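Local structure of uncharacterized protein YacP (Bacillus subtilis, 5MQ8) at residues R140-T143 with S144-A148. The protein is an endoribonuclease, also called Rae1, that takes part in ribosome-dependent mRNA decay and has a PIN-like NYN domain. Residues are numbered along the deposited sequence; the frame is centred on the assembly and turned at random.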
loop_
_atom_site.group_PDB
_atom_site.type_symbol
_atom_site.label_atom_id
_atom_site.label_comp_id
_atom_site.label_asym_id
_atom_site.label_seq_id
_atom_site.Cartn_x
_atom_site.Cartn_y
_atom_site.Cartn_z
ATOM N N ARG A 140 -4.022 9.493 -1.872
ATOM C CA ARG A 140 -4.174 9.567 -3.332
ATOM C C ARG A 140 -3.793 10.951 -3.852
ATOM O O ARG A 140 -3.145 11.050 -4.890
ATOM C CB ARG A 140 -5.595 9.231 -3.767
ATOM C CG ARG A 140 -5.893 7.748 -3.774
ATOM C CD ARG A 140 -7.168 7.434 -4.532
ATOM N NE ARG A 140 -7.809 6.230 -3.998
ATOM C CZ ARG A 140 -8.876 6.237 -3.204
ATOM N NH1 ARG A 140 -9.460 7.385 -2.870
ATOM N NH2 ARG A 140 -9.384 5.095 -2.754
ATOM N N LYS A 141 -4.156 12.013 -3.100
ATOM C CA LYS A 141 -3.860 13.397 -3.438
ATOM C C LYS A 141 -2.357 13.662 -3.404
ATOM O O LYS A 141 -1.819 14.148 -4.400
ATOM C CB LYS A 141 -4.635 14.365 -2.517
ATOM C CG LYS A 141 -4.343 15.847 -2.752
ATOM C CD LYS A 141 -4.987 16.719 -1.688
ATOM C CE LYS A 141 -4.524 18.154 -1.754
ATOM N NZ LYS A 141 -3.254 18.352 -1.017
ATOM N N ILE A 142 -1.678 13.338 -2.284
ATOM C CA ILE A 142 -0.240 13.588 -2.154
ATOM C C ILE A 142 0.624 12.681 -3.070
ATOM O O ILE A 142 1.688 13.127 -3.502
ATOM C CB ILE A 142 0.263 13.577 -0.683
ATOM C CG1 ILE A 142 1.656 14.266 -0.546
ATOM C CG2 ILE A 142 0.283 12.173 -0.075
ATOM C CD1 ILE A 142 1.801 15.771 -1.086
ATOM N N THR A 143 0.180 11.442 -3.368
ATOM C CA THR A 143 0.967 10.558 -4.223
ATOM C C THR A 143 0.822 10.957 -5.698
ATOM O O THR A 143 1.714 10.661 -6.492
ATOM C CB THR A 143 0.692 9.080 -3.941
ATOM O OG1 THR A 143 -0.670 8.763 -4.159
ATOM C CG2 THR A 143 1.133 8.644 -2.558
ATOM N N SER A 144 -0.279 11.655 -6.051
ATOM C CA SER A 144 -0.515 12.183 -7.400
ATOM C C SER A 144 0.398 13.391 -7.605
ATOM O O SER A 144 0.989 13.539 -8.674
ATOM C CB SER A 144 -1.966 12.618 -7.569
ATOM O OG SER A 144 -2.783 11.516 -7.923
ATOM N N GLU A 145 0.531 14.222 -6.561
ATOM C CA GLU A 145 1.364 15.416 -6.538
ATOM C C GLU A 145 2.840 15.048 -6.547
ATOM O O GLU A 145 3.570 15.567 -7.382
ATOM C CB GLU A 145 1.032 16.291 -5.320
ATOM C CG GLU A 145 -0.265 17.070 -5.486
ATOM C CD GLU A 145 -0.925 17.574 -4.215
ATOM O OE1 GLU A 145 -0.252 17.628 -3.159
ATOM O OE2 GLU A 145 -2.125 17.926 -4.281
ATOM N N LYS A 146 3.270 14.150 -5.632
ATOM C CA LYS A 146 4.644 13.665 -5.521
ATOM C C LYS A 146 4.702 12.175 -5.961
ATOM O O LYS A 146 4.530 11.276 -5.124
ATOM C CB LYS A 146 5.199 13.868 -4.089
ATOM C CG LYS A 146 4.880 15.225 -3.441
ATOM C CD LYS A 146 5.531 16.428 -4.143
ATOM C CE LYS A 146 5.483 17.682 -3.305
ATOM N NZ LYS A 146 6.497 17.663 -2.218
ATOM N N PRO A 147 4.909 11.899 -7.280
ATOM C CA PRO A 147 4.904 10.505 -7.758
ATOM C C PRO A 147 5.923 9.583 -7.088
ATOM O O PRO A 147 5.588 8.421 -6.866
ATOM C CB PRO A 147 5.121 10.645 -9.266
ATOM C CG PRO A 147 4.629 12.020 -9.594
ATOM C CD PRO A 147 5.085 12.834 -8.409
ATOM N N ALA A 148 7.117 10.095 -6.695
ATOM C CA ALA A 148 8.131 9.283 -6.004
ATOM C C ALA A 148 7.693 8.801 -4.599
ATOM O O ALA A 148 8.231 7.810 -4.088
ATOM C CB ALA A 148 9.453 10.025 -5.931
#
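Lys-141 and Glu-145, one turn apart near the C-terminal end of helix 121-145, pair on a solvent-facing side of the helix. The lysine chain runs out extended, with CG anti to the backbone N (chi1 177°), then bends at its last torsion and brings NZ to 3.5 Å from OE2 of Glu-145 in a salt bridge. That same oxygen lies 3.4 Å from CG of Lys-141, so the carboxylate also rests against the methylene chain. Its other oxygen, OE1, sits 3.5 Å from CD1 of Ile-142, whose side chain crosses the glutamate at about a right angle. Branched and nonpolar, Ile-142 suits its buried place: CD1 meets CG of Lys-146, and the side chain packs on Trp-164 of the second subunit. Ser-144 keeps OG beside its backbone N (chi1 -84°), close enough to reach Arg-140 O at 3.1 Å; this hydroxyl bond supplements a bent one from Ser-144 N, which arrives from the opposite face of the carbonyl plane. The final helical turn closes with Lys-146 N donating to Ile-142 O at 2.8 Å, nearly straight at 166°. Pro-147 lacks the next helical N-H; instead its CA-H points weakly to Thr-143 O, 3.4 Å from CA. Carbonyls of Leu-169 and Ala-172 of the second subunit probably stabilise the Lys-146 ammonium, whereas the surface pair of Lys-141 and Glu-145 probably adds only modestly.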